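PDB 6SYY: periplasmic cell division protein (SufI) from Aquifex aeolicus, which is a multicopper oxidase (McoA) that holds four copper ions and probably couples the oxidation of its substrates to the reduction of dioxygen. Local coordinates for residues N291-L294 against R300-I303; F250-G255 against Y261-L266; A175-I180 against P202-D207; V305-A310 against F366-D371; T70-I75 against N89-V94. All coordinates share one frame; numbering follows the deposited sequence.

Interaction 1: N291-L294 against R300-I303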
# COMPACT_ATOMS: atom_id res chain seq x y z
N ASN A 291 -10.87 -5.96 -16.85
CA ASN A 291 -11.35 -7.23 -16.34
C ASN A 291 -10.31 -7.92 -15.46
O ASN A 291 -10.52 -9.08 -15.07
CB ASN A 291 -11.79 -8.15 -17.49
CG ASN A 291 -10.73 -8.33 -18.56
OD1 ASN A 291 -9.55 -8.51 -18.26
ND2 ASN A 291 -11.15 -8.29 -19.82
N GLU A 292 -9.21 -7.25 -15.15
CA GLU A 292 -8.24 -7.74 -14.17
C GLU A 292 -7.33 -6.59 -13.76
O GLU A 292 -7.17 -5.61 -14.48
CB GLU A 292 -7.40 -8.90 -14.72
CG GLU A 292 -6.55 -8.55 -15.92
CD GLU A 292 -5.48 -9.59 -16.18
OE1 GLU A 292 -4.32 -9.35 -15.78
OE2 GLU A 292 -5.79 -10.64 -16.77
N ILE A 293 -6.74 -6.74 -12.57
CA ILE A 293 -5.78 -5.77 -12.05
C ILE A 293 -4.64 -6.51 -11.38
O ILE A 293 -4.85 -7.52 -10.69
CB ILE A 293 -6.43 -4.77 -11.07
CG1 ILE A 293 -7.17 -5.51 -9.95
CG2 ILE A 293 -7.34 -3.81 -11.80
CD1 ILE A 293 -7.57 -4.61 -8.81
N LEU A 294 -3.43 -6.01 -11.58
CA LEU A 294 -2.23 -6.53 -10.94
C LEU A 294 -1.86 -5.56 -9.82
O LEU A 294 -1.72 -4.36 -10.06
CB LEU A 294 -1.09 -6.65 -11.95
CG LEU A 294 0.21 -7.36 -11.57
CD1 LEU A 294 -0.07 -8.82 -11.26
CD2 LEU A 294 1.21 -7.23 -12.70
N ARG A 300 -2.06 0.29 -3.95
CA ARG A 300 -3.47 0.36 -3.59
C ARG A 300 -4.26 0.70 -4.84
O ARG A 300 -3.94 1.67 -5.53
CB ARG A 300 -3.73 1.40 -2.49
CG ARG A 300 -3.19 1.02 -1.11
CD ARG A 300 -1.84 1.65 -0.86
NE ARG A 300 -1.92 3.11 -0.89
CZ ARG A 300 -0.87 3.91 -0.97
NH1 ARG A 300 0.36 3.40 -1.03
NH2 ARG A 300 -1.03 5.23 -0.99
N ILE A 301 -5.27 -0.11 -5.15
CA ILE A 301 -6.12 0.08 -6.32
C ILE A 301 -7.55 0.26 -5.84
O ILE A 301 -8.09 -0.62 -5.16
CB ILE A 301 -6.01 -1.10 -7.30
CG1 ILE A 301 -4.54 -1.46 -7.56
CG2 ILE A 301 -6.71 -0.77 -8.61
CD1 ILE A 301 -3.75 -0.35 -8.24
N ASP A 302 -8.15 1.41 -6.16
CA ASP A 302 -9.57 1.64 -5.92
C ASP A 302 -10.35 1.23 -7.16
O ASP A 302 -10.07 1.70 -8.27
CB ASP A 302 -9.84 3.11 -5.60
CG ASP A 302 -9.35 3.51 -4.22
OD1 ASP A 302 -8.18 3.23 -3.88
OD2 ASP A 302 -10.14 4.12 -3.47
N ILE A 303 -11.34 0.35 -6.98
CA ILE A 303 -12.16 -0.12 -8.09
C ILE A 303 -13.63 0.11 -7.78
O ILE A 303 -14.05 0.15 -6.62
CB ILE A 303 -11.92 -1.61 -8.42
CG1 ILE A 303 -12.34 -2.50 -7.25
CG2 ILE A 303 -10.46 -1.84 -8.84
CD1 ILE A 303 -12.41 -3.98 -7.59
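One methyl of I293 links segment 291-294 to segment 300-303, where it meets both I301 and I303. E292, just ahead of it, sends its carboxylate to R262 and R271 in salt bridges. At I293 the side chain swings toward the other strand. Its CG1 branch takes the crowded position between the backbone N and the carbonyl carbon (chi1 53°), and the chain then runs out extended to CD1. That methyl lies 3.9 Å from I301 CG2, and the two side chains pass alongside each other, pointing opposite ways. I293 CD1 also sits 4.0 Å from I303 CG2, so a single methyl bridges two residues on the same face of the opposing strand. L294, next in order, points away. D302, between the two isoleucines, points away too, and its carboxylate bonds to R249 and T155. No hydrogen bond joins the segments: the CA atoms of I293 and I301 stand 8.2 Å apart, and each strand finds its backbone partners elsewhere, I293 on L263, I301 on I252 and I303 on F250. Aliphatic branches meeting between strands that pair with different neighbours are what is expected in the hydrophobic core of a cupredoxin-like beta-sandwich domain.

Interaction 2: F250-G255 against Y261-L266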
# COMPACT_ATOMS: atom_id res chain seq x y z
N PHE A 250 -14.39 -0.77 -3.84
CA PHE A 250 -13.46 -1.57 -3.04
C PHE A 250 -12.08 -0.92 -3.10
O PHE A 250 -11.55 -0.68 -4.19
CB PHE A 250 -13.40 -3.01 -3.53
CG PHE A 250 -14.72 -3.73 -3.45
CD1 PHE A 250 -15.21 -4.15 -2.22
CD2 PHE A 250 -15.47 -3.96 -4.59
CE1 PHE A 250 -16.43 -4.80 -2.14
CE2 PHE A 250 -16.69 -4.61 -4.51
CZ PHE A 250 -17.17 -5.04 -3.28
N ARG A 251 -11.53 -0.64 -1.93
CA ARG A 251 -10.18 -0.10 -1.79
C ARG A 251 -9.25 -1.27 -1.53
O ARG A 251 -9.10 -1.72 -0.39
CB ARG A 251 -10.11 0.93 -0.67
CG ARG A 251 -10.99 2.13 -0.91
CD ARG A 251 -11.05 3.01 0.31
NE ARG A 251 -12.02 4.08 0.14
CZ ARG A 251 -11.71 5.33 -0.19
NH1 ARG A 251 -10.44 5.67 -0.39
NH2 ARG A 251 -12.67 6.23 -0.32
N ILE A 252 -8.63 -1.77 -2.59
CA ILE A 252 -7.78 -2.95 -2.47
C ILE A 252 -6.39 -2.50 -2.05
O ILE A 252 -5.76 -1.67 -2.71
CB ILE A 252 -7.73 -3.73 -3.79
CG1 ILE A 252 -9.14 -4.18 -4.18
CG2 ILE A 252 -6.79 -4.92 -3.65
CD1 ILE A 252 -9.24 -4.72 -5.58
N LEU A 253 -5.92 -3.03 -0.93
CA LEU A 253 -4.59 -2.74 -0.41
C LEU A 253 -3.85 -4.06 -0.26
O LEU A 253 -4.29 -4.93 0.50
CB LEU A 253 -4.66 -2.00 0.93
CG LEU A 253 -3.36 -1.48 1.54
CD1 LEU A 253 -3.64 -0.28 2.41
CD2 LEU A 253 -2.65 -2.55 2.36
N ASN A 254 -2.75 -4.22 -0.99
CA ASN A 254 -1.92 -5.40 -0.86
C ASN A 254 -1.02 -5.20 0.35
O ASN A 254 -0.03 -4.46 0.30
CB ASN A 254 -1.10 -5.64 -2.12
CG ASN A 254 -0.34 -6.95 -2.07
OD1 ASN A 254 -0.12 -7.53 -1.00
ND2 ASN A 254 0.08 -7.44 -3.24
N GLY A 255 -1.37 -5.85 1.46
CA GLY A 255 -0.59 -5.77 2.68
C GLY A 255 0.25 -7.01 2.89
O GLY A 255 0.62 -7.33 4.02
N TYR A 261 -0.70 -9.93 -6.56
CA TYR A 261 -1.96 -10.54 -6.96
C TYR A 261 -2.37 -10.06 -8.35
O TYR A 261 -2.16 -8.90 -8.71
CB TYR A 261 -3.08 -10.22 -5.97
CG TYR A 261 -2.77 -10.67 -4.57
CD1 TYR A 261 -2.04 -9.87 -3.71
CD2 TYR A 261 -3.19 -11.91 -4.12
CE1 TYR A 261 -1.75 -10.28 -2.43
CE2 TYR A 261 -2.90 -12.33 -2.84
CZ TYR A 261 -2.17 -11.52 -2.01
OH TYR A 261 -1.88 -11.93 -0.73
N ARG A 262 -2.96 -10.97 -9.11
CA ARG A 262 -3.62 -10.65 -10.38
C ARG A 262 -5.09 -10.99 -10.17
O ARG A 262 -5.47 -12.16 -10.23
CB ARG A 262 -2.99 -11.43 -11.54
CG ARG A 262 -3.50 -11.02 -12.91
CD ARG A 262 -2.80 -11.77 -14.05
NE ARG A 262 -1.38 -11.41 -14.18
CZ ARG A 262 -0.93 -10.38 -14.88
NH1 ARG A 262 -1.77 -9.57 -15.51
NH2 ARG A 262 0.38 -10.14 -14.94
N LEU A 263 -5.91 -9.97 -9.91
CA LEU A 263 -7.27 -10.16 -9.43
C LEU A 263 -8.29 -10.00 -10.55
O LEU A 263 -8.23 -9.03 -11.31
CB LEU A 263 -7.58 -9.16 -8.32
CG LEU A 263 -6.61 -9.17 -7.14
CD1 LEU A 263 -6.98 -8.06 -6.19
CD2 LEU A 263 -6.63 -10.52 -6.44
N ALA A 264 -9.23 -10.94 -10.62
CA ALA A 264 -10.37 -10.86 -11.53
C ALA A 264 -11.64 -11.20 -10.76
O ALA A 264 -11.59 -11.75 -9.66
CB ALA A 264 -10.21 -11.79 -12.74
N LEU A 265 -12.78 -10.87 -11.36
CA LEU A 265 -14.09 -11.18 -10.81
C LEU A 265 -14.77 -12.18 -11.74
O LEU A 265 -15.12 -11.85 -12.87
CB LEU A 265 -14.94 -9.92 -10.64
CG LEU A 265 -14.44 -9.00 -9.53
CD1 LEU A 265 -15.11 -7.63 -9.61
CD2 LEU A 265 -14.69 -9.64 -8.18
N LEU A 266 -14.93 -13.41 -11.26
CA LEU A 266 -15.51 -14.48 -12.06
C LEU A 266 -16.98 -14.64 -11.71
O LEU A 266 -17.33 -14.82 -10.53
CB LEU A 266 -14.76 -15.79 -11.84
CG LEU A 266 -13.25 -15.70 -12.08
CD1 LEU A 266 -12.61 -17.08 -12.00
CD2 LEU A 266 -12.98 -15.06 -13.43
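N254 and Y261 form the polar side of this contact, with the amide set against the rim of the phenol ring. The ND2 of N254 lies 3.3 Å from Y261 CD1, near the ring plane, while N254 OD1 is 3.5 Å from Y261 CE1; amide and ring are turned 61° to each other. The amide reaches this edge because N254 CG is anti to the backbone N (chi1 -174°). Outside bonds fix its rotation: ND2 donates to the carbonyls of V295 and R259, and OD1 accepts from the backbone N of S256, two residues on, as in an Asx turn. S256 OG in turn bonds to Y261 OH. Strands 247-254 and 261-267 meet across the interior of a cupredoxin-like domain, at the end where the N254 side chain comes within about 8 Å of that of the copper ligand H510. With an alanine in place of N254, the carbonyls of V295 and R259 are likely to lose this donor, and S256 N its acceptor. The apolar part is a tip-to-tip meeting of I252 and L263, in which L263 CD1 lies 4.0 Å from I252 CG2 and 4.1 Å from I252 CD1.

Interaction 3: A175-I180 against P202-D207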
# COMPACT_ATOMS: atom_id res chain seq x y z
N ALA A 175 -0.44 -3.13 10.53
CA ALA A 175 -0.82 -2.67 9.20
C ALA A 175 -2.22 -2.10 9.27
O ALA A 175 -3.11 -2.69 9.89
CB ALA A 175 -0.76 -3.80 8.16
N GLY A 176 -2.42 -0.95 8.63
CA GLY A 176 -3.72 -0.32 8.62
C GLY A 176 -3.88 0.56 7.40
O GLY A 176 -2.90 0.95 6.75
N MET A 177 -5.14 0.85 7.09
CA MET A 177 -5.51 1.68 5.95
C MET A 177 -5.84 3.10 6.40
O MET A 177 -6.39 3.30 7.48
CB MET A 177 -6.71 1.07 5.21
CG MET A 177 -7.29 1.95 4.11
SD MET A 177 -8.67 1.19 3.22
CE MET A 177 -7.84 -0.15 2.36
N ILE A 178 -5.49 4.06 5.55
CA ILE A 178 -5.85 5.46 5.71
C ILE A 178 -6.73 5.86 4.53
O ILE A 178 -6.43 5.50 3.38
CB ILE A 178 -4.60 6.36 5.79
CG1 ILE A 178 -3.77 6.02 7.02
CG2 ILE A 178 -4.98 7.84 5.78
CD1 ILE A 178 -2.43 6.73 7.07
N ILE A 179 -7.80 6.60 4.80
CA ILE A 179 -8.64 7.17 3.75
C ILE A 179 -8.62 8.68 3.90
O ILE A 179 -9.12 9.23 4.89
CB ILE A 179 -10.08 6.65 3.80
CG1 ILE A 179 -10.14 5.19 3.38
CG2 ILE A 179 -10.96 7.49 2.89
CD1 ILE A 179 -11.54 4.60 3.46
N ILE A 180 -8.05 9.37 2.90
CA ILE A 180 -8.07 10.82 2.83
C ILE A 180 -9.27 11.24 2.00
O ILE A 180 -9.61 10.59 1.00
CB ILE A 180 -6.76 11.37 2.25
CG1 ILE A 180 -5.59 11.05 3.18
CG2 ILE A 180 -6.85 12.87 2.03
CD1 ILE A 180 -4.27 11.60 2.68
N PRO A 202 -13.07 -1.58 2.37
CA PRO A 202 -11.64 -1.87 2.26
C PRO A 202 -11.41 -3.36 2.07
O PRO A 202 -12.11 -4.19 2.66
CB PRO A 202 -11.08 -1.39 3.61
CG PRO A 202 -12.22 -1.54 4.55
CD PRO A 202 -13.48 -1.27 3.75
N LEU A 203 -10.42 -3.69 1.25
CA LEU A 203 -10.00 -5.07 1.05
C LEU A 203 -8.48 -5.11 1.24
O LEU A 203 -7.72 -4.96 0.28
CB LEU A 203 -10.43 -5.60 -0.32
CG LEU A 203 -11.92 -5.60 -0.66
CD1 LEU A 203 -12.14 -6.20 -2.04
CD2 LEU A 203 -12.74 -6.35 0.37
N ILE A 204 -8.06 -5.30 2.48
CA ILE A 204 -6.64 -5.41 2.81
C ILE A 204 -6.27 -6.88 2.62
O ILE A 204 -6.55 -7.73 3.47
CB ILE A 204 -6.35 -4.92 4.23
CG1 ILE A 204 -6.75 -3.45 4.35
CG2 ILE A 204 -4.88 -5.14 4.58
CD1 ILE A 204 -7.07 -3.00 5.76
N ILE A 205 -5.65 -7.19 1.48
CA ILE A 205 -5.36 -8.57 1.11
C ILE A 205 -3.97 -8.95 1.60
O ILE A 205 -2.98 -8.26 1.32
CB ILE A 205 -5.48 -8.77 -0.41
CG1 ILE A 205 -6.84 -8.27 -0.89
CG2 ILE A 205 -5.29 -10.23 -0.77
CD1 ILE A 205 -7.06 -8.47 -2.38
N GLN A 206 -3.89 -10.05 2.34
CA GLN A 206 -2.66 -10.52 2.95
C GLN A 206 -2.63 -12.03 2.89
O GLN A 206 -3.67 -12.69 3.01
CB GLN A 206 -2.54 -10.05 4.40
CG GLN A 206 -2.62 -8.55 4.60
CD GLN A 206 -2.45 -8.17 6.06
OE1 GLN A 206 -1.44 -7.60 6.45
NE2 GLN A 206 -3.45 -8.51 6.87
N ASP A 207 -1.44 -12.59 2.71
CA ASP A 207 -1.25 -14.03 2.82
C ASP A 207 -0.44 -14.33 4.08
O ASP A 207 0.53 -13.62 4.38
CB ASP A 207 -0.58 -14.63 1.58
CG ASP A 207 0.76 -14.00 1.27
OD1 ASP A 207 0.96 -12.81 1.59
OD2 ASP A 207 1.62 -14.70 0.69
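The touching parts of the two strands run nearly antiparallel, 156° apart in direction, with the CA atoms of M177 and I204 separated by 7.8 Å, so they face each other through side chains rather than pair by backbone bonds. M177 does most of the reaching. Its CG is anti to the backbone N (chi1 172°) and the chain stays extended as far as the sulfur, then bends at the last torsion (chi3 -67°), which lays the terminal methyl across P202. The sulfur SD of M177 is 3.6 Å from P202 CB, and its CE is 3.7 Å from that same CB, the thioether crossing the proline at about a right angle. Farther along the strand, M177 CE approaches I204 CG1 at 4.0 Å, while I204 CD1 reaches back to M177 CB at 4.1 Å. A175 adds its methyl group beside the side chain of Q206; this end of the contact lies near the copper site, for the A175 side chain is about 5 Å from that of the copper ligand H159. L253 and T155 also pack on M177. The strands sit in different sheets, consistent with a seam between the first two cupredoxin-like domains. With no hydrogen bond across it, the join depends on dispersion and fit: the bend of one thioether matches it to a proline and a branched aliphatic chain.

Interaction 4: V305-A310 against F366-D371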
# COMPACT_ATOMS: atom_id res chain seq x y z
N VAL A 305 -17.25 -1.75 -8.75
CA VAL A 305 -17.85 -2.98 -9.26
C VAL A 305 -19.35 -2.79 -9.26
O VAL A 305 -19.95 -2.48 -8.22
CB VAL A 305 -17.45 -4.20 -8.42
CG1 VAL A 305 -18.02 -5.47 -9.03
CG2 VAL A 305 -15.94 -4.30 -8.32
N ASP A 306 -19.97 -2.96 -10.42
CA ASP A 306 -21.41 -2.77 -10.57
C ASP A 306 -22.07 -4.14 -10.49
O ASP A 306 -22.19 -4.86 -11.48
CB ASP A 306 -21.74 -2.05 -11.87
CG ASP A 306 -23.17 -1.53 -11.90
OD1 ASP A 306 -23.99 -2.01 -11.10
OD2 ASP A 306 -23.46 -0.63 -12.72
N PHE A 307 -22.50 -4.51 -9.29
CA PHE A 307 -23.14 -5.81 -9.12
C PHE A 307 -24.53 -5.86 -9.74
O PHE A 307 -25.16 -6.93 -9.72
CB PHE A 307 -23.19 -6.19 -7.64
CG PHE A 307 -21.86 -6.60 -7.08
CD1 PHE A 307 -21.31 -7.83 -7.41
CD2 PHE A 307 -21.15 -5.77 -6.23
CE1 PHE A 307 -20.07 -8.22 -6.91
CE2 PHE A 307 -19.91 -6.14 -5.72
CZ PHE A 307 -19.37 -7.37 -6.06
N ARG A 308 -25.04 -4.76 -10.30
CA ARG A 308 -26.24 -4.84 -11.13
C ARG A 308 -26.00 -5.66 -12.39
O ARG A 308 -26.96 -6.11 -13.02
CB ARG A 308 -26.73 -3.45 -11.50
CG ARG A 308 -27.19 -2.63 -10.31
CD ARG A 308 -27.55 -1.20 -10.70
NE ARG A 308 -26.38 -0.46 -11.17
CZ ARG A 308 -26.41 0.82 -11.52
NH1 ARG A 308 -27.54 1.51 -11.46
NH2 ARG A 308 -25.30 1.42 -11.94
N ASP A 309 -24.73 -5.86 -12.79
CA ASP A 309 -24.42 -6.80 -13.86
C ASP A 309 -24.88 -8.20 -13.52
O ASP A 309 -25.18 -8.99 -14.43
CB ASP A 309 -22.91 -6.83 -14.13
CG ASP A 309 -22.39 -5.54 -14.71
OD1 ASP A 309 -23.19 -4.62 -14.95
OD2 ASP A 309 -21.16 -5.46 -14.93
N ALA A 310 -24.92 -8.54 -12.24
CA ALA A 310 -25.24 -9.87 -11.77
C ALA A 310 -26.72 -9.99 -11.43
O ALA A 310 -27.43 -8.99 -11.24
CB ALA A 310 -24.39 -10.22 -10.54
N PHE A 366 -18.27 -13.07 -3.37
CA PHE A 366 -19.38 -12.14 -3.21
C PHE A 366 -20.68 -12.84 -3.57
O PHE A 366 -20.76 -13.52 -4.60
CB PHE A 366 -19.20 -10.90 -4.09
CG PHE A 366 -18.03 -10.06 -3.72
CD1 PHE A 366 -18.12 -9.15 -2.68
CD2 PHE A 366 -16.83 -10.18 -4.40
CE1 PHE A 366 -17.04 -8.36 -2.34
CE2 PHE A 366 -15.74 -9.40 -4.05
CZ PHE A 366 -15.85 -8.49 -3.02
N ARG A 367 -21.69 -12.68 -2.73
CA ARG A 367 -23.00 -13.28 -2.93
C ARG A 367 -23.99 -12.15 -3.14
O ARG A 367 -24.27 -11.38 -2.22
CB ARG A 367 -23.40 -14.15 -1.74
CG ARG A 367 -22.31 -15.09 -1.25
CD ARG A 367 -22.45 -15.31 0.24
NE ARG A 367 -21.74 -16.50 0.71
CZ ARG A 367 -21.92 -17.04 1.91
NH1 ARG A 367 -22.78 -16.49 2.76
NH2 ARG A 367 -21.25 -18.12 2.27
N VAL A 368 -24.51 -12.04 -4.36
CA VAL A 368 -25.55 -11.07 -4.69
C VAL A 368 -26.87 -11.57 -4.12
O VAL A 368 -27.59 -12.33 -4.77
CB VAL A 368 -25.63 -10.84 -6.21
CG1 VAL A 368 -26.63 -9.75 -6.53
CG2 VAL A 368 -24.26 -10.49 -6.75
N THR A 369 -27.19 -11.16 -2.89
CA THR A 369 -28.32 -11.72 -2.16
C THR A 369 -29.59 -10.90 -2.26
O THR A 369 -30.68 -11.43 -2.01
CB THR A 369 -27.95 -11.90 -0.68
OG1 THR A 369 -27.46 -10.66 -0.16
CG2 THR A 369 -26.88 -12.97 -0.52
N LYS A 370 -29.50 -9.62 -2.62
CA LYS A 370 -30.65 -8.73 -2.60
C LYS A 370 -30.67 -7.87 -3.85
O LYS A 370 -29.61 -7.43 -4.33
CB LYS A 370 -30.66 -7.83 -1.36
CG LYS A 370 -30.90 -8.55 -0.06
CD LYS A 370 -30.91 -7.57 1.11
CE LYS A 370 -31.93 -6.47 0.88
NZ LYS A 370 -32.01 -5.54 2.04
N ASP A 371 -31.87 -7.60 -4.36
CA ASP A 371 -32.05 -6.60 -5.39
C ASP A 371 -32.07 -5.21 -4.77
O ASP A 371 -32.13 -5.05 -3.54
CB ASP A 371 -33.35 -6.87 -6.16
CG ASP A 371 -33.27 -6.42 -7.62
OD1 ASP A 371 -32.37 -5.62 -7.95
OD2 ASP A 371 -34.12 -6.87 -8.42
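Two phenylalanines meet here in a pose that is neither a stack nor a T-shape: the rings of F307 and F366 have centroids 5.4 Å apart and planes at 48°. A corner of one ring does the touching. F307 CZ lies 3.8 Å from F366 CG, over one face of the F366 ring and displaced toward its rim. The same strand, 361-370, adds V368, whose CG1 is anti to the backbone N (chi1 -175°); this sets CG2 beside that N, where it meets both A310 and F307. V368 CG2 is 3.8 Å from A310 CB and 4.0 Å from F307 CD1. V305 CG1, from F307's own segment, rests against a face of the F307 ring, and F250 and V243 close round the same cluster. The end of strand 300-306 and the 3-10 turn after it thereby pack on strand 361-370 as apolar core, away from the copper sites.

D306 organises that turn. The carboxylate takes the guanidinium of R308 side-on: R308 NE bonds to the syn lone pair of D306 OD1 at 2.8 Å and 171°, while R308 NH2 reaches D306 OD2 at 2.9 Å. D306 OD1 also accepts the backbone N of R308 at 3.1 Å, on its anti side, making an Asx turn. Two donors therefore hold OD1. The direct contact is purely apolar; R245 bridges A310 O and D371 from outside, and the charged pair probably stiffens the turn that carries F307 and A310.

Interaction 5: T70-I75 against N89-V94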
# COMPACT_ATOMS: atom_id res chain seq x y z
N THR A 70 -1.01 -8.70 21.57
CA THR A 70 -2.32 -9.15 22.01
C THR A 70 -2.60 -10.49 21.34
O THR A 70 -1.72 -11.07 20.70
CB THR A 70 -3.40 -8.10 21.70
OG1 THR A 70 -4.62 -8.46 22.36
CG2 THR A 70 -3.65 -8.01 20.20
N THR A 71 -3.83 -10.99 21.49
CA THR A 71 -4.26 -12.22 20.84
C THR A 71 -5.54 -11.94 20.07
O THR A 71 -6.51 -11.43 20.63
CB THR A 71 -4.50 -13.34 21.85
OG1 THR A 71 -5.47 -12.91 22.81
CG2 THR A 71 -3.21 -13.70 22.55
N LEU A 72 -5.53 -12.27 18.78
CA LEU A 72 -6.69 -12.10 17.91
C LEU A 72 -7.25 -13.46 17.51
O LEU A 72 -6.51 -14.43 17.33
CB LEU A 72 -6.33 -11.31 16.65
CG LEU A 72 -5.85 -9.88 16.88
CD1 LEU A 72 -5.53 -9.21 15.55
CD2 LEU A 72 -6.89 -9.08 17.66
N GLU A 73 -8.58 -13.52 17.37
CA GLU A 73 -9.25 -14.75 16.95
C GLU A 73 -9.48 -14.67 15.44
O GLU A 73 -10.58 -14.36 14.97
CB GLU A 73 -10.56 -14.93 17.71
CG GLU A 73 -11.19 -16.29 17.48
CD GLU A 73 -12.55 -16.42 18.12
OE1 GLU A 73 -13.19 -15.38 18.38
OE2 GLU A 73 -12.96 -17.56 18.38
N VAL A 74 -8.43 -14.97 14.69
CA VAL A 74 -8.52 -14.97 13.23
C VAL A 74 -9.24 -16.22 12.74
O VAL A 74 -10.20 -16.14 11.96
CB VAL A 74 -7.11 -14.86 12.61
CG1 VAL A 74 -7.19 -14.78 11.09
CG2 VAL A 74 -6.37 -13.66 13.19
N ILE A 75 -8.79 -17.38 13.20
CA ILE A 75 -9.49 -18.64 12.99
C ILE A 75 -10.39 -18.87 14.21
O ILE A 75 -9.88 -18.87 15.34
CB ILE A 75 -8.51 -19.80 12.82
CG1 ILE A 75 -7.57 -19.54 11.64
CG2 ILE A 75 -9.26 -21.12 12.66
CD1 ILE A 75 -6.28 -20.32 11.71
N ASN A 89 -9.05 2.69 21.49
CA ASN A 89 -9.63 1.38 21.81
C ASN A 89 -10.15 0.66 20.57
O ASN A 89 -11.16 -0.04 20.61
CB ASN A 89 -10.73 1.51 22.87
CG ASN A 89 -10.29 1.00 24.22
OD1 ASN A 89 -9.44 1.60 24.87
ND2 ASN A 89 -10.86 -0.12 24.65
N GLU A 90 -9.45 0.84 19.45
CA GLU A 90 -9.71 0.12 18.22
C GLU A 90 -8.40 -0.45 17.71
O GLU A 90 -7.36 0.19 17.80
CB GLU A 90 -10.32 1.03 17.15
CG GLU A 90 -11.76 1.43 17.40
CD GLU A 90 -12.27 2.42 16.38
OE1 GLU A 90 -12.14 3.64 16.61
OE2 GLU A 90 -12.79 1.99 15.33
N TYR A 91 -8.46 -1.67 17.17
CA TYR A 91 -7.28 -2.32 16.63
C TYR A 91 -7.20 -2.09 15.12
O TYR A 91 -8.16 -2.38 14.40
CB TYR A 91 -7.29 -3.82 16.93
CG TYR A 91 -7.03 -4.17 18.39
CD1 TYR A 91 -6.56 -3.21 19.29
CD2 TYR A 91 -7.24 -5.46 18.86
CE1 TYR A 91 -6.32 -3.54 20.62
CE2 TYR A 91 -7.00 -5.79 20.18
CZ TYR A 91 -6.54 -4.83 21.06
OH TYR A 91 -6.31 -5.17 22.37
N ASN A 92 -6.06 -1.57 14.66
CA ASN A 92 -5.79 -1.27 13.25
C ASN A 92 -6.99 -0.66 12.54
O ASN A 92 -7.39 -1.16 11.48
CB ASN A 92 -5.36 -2.53 12.51
CG ASN A 92 -4.08 -3.12 13.07
OD1 ASN A 92 -3.24 -2.40 13.61
ND2 ASN A 92 -3.92 -4.42 12.93
N PRO A 93 -7.58 0.41 13.06
CA PRO A 93 -8.75 0.98 12.40
C PRO A 93 -8.38 1.65 11.08
O PRO A 93 -7.22 1.95 10.81
CB PRO A 93 -9.26 2.01 13.41
CG PRO A 93 -8.02 2.45 14.11
CD PRO A 93 -7.14 1.24 14.20
N VAL A 94 -9.39 1.87 10.26
CA VAL A 94 -9.22 2.72 9.09
C VAL A 94 -9.19 4.17 9.57
O VAL A 94 -10.16 4.65 10.16
CB VAL A 94 -10.33 2.50 8.05
CG1 VAL A 94 -10.24 3.54 6.96
CG2 VAL A 94 -10.21 1.11 7.46
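The hydroxyl of Y91 is hydrogen-bonded to K68 NZ, a partner outside both segments, and stands beside T70 without bonding to it: Y91 OH and T70 OG1 are 3.7 Å apart. T70 keeps OG1 anti to the backbone N (chi1 -169°), and its methyl approaches the ring instead, T70 CG2 lying 4.0 Å from Y91 CE2. The two side chains come at each other from opposite directions. Next along the strand L72 supplies the apolar contact, its CD2 3.8 Å from Y91 CD2 and 4.1 Å from Y91 CE2, so both residues work on one side of the phenol, and both approach it obliquely. Without the phenol of Y91, as with an alanine here, K68 is likely to lose its hydroxyl partner and a gap to open beside T70 and L72. V84 packs against both T70 and Y91. The site is a surface patch well away from the coppers. Strand 63-72 carries T70 and L72 and pairs antiparallel with strand 80-86, whereas Y91 belongs to the loop that follows strand 80-86 and leads into strand 94-98; N92 fastens this loop to Y85 and to the carbonyl of G173, just before strand 176-181.

Overall arrangement
The five contacts follow one another along the chain in series; none nests inside or crosses another. Interaction 5 comes first, closing the hairpin of strands 63-72 and 80-86 with the loop after it. N92 and V94 of that loop touch the strand of interaction 3, which spans helix 183-192 and probably joins the first cupredoxin-like domain to the second. Its strand 200-208 then pairs with strand 247-254 of interaction 2, which closes a short connection. Interaction 1 closes an equally short one next door, bonded to interaction 2 through L263 and R262. Interaction 4 continues strand 300-306 from interaction 1 and spans the longest gap, packing V305, F307 and F366 against F250 of interaction 2.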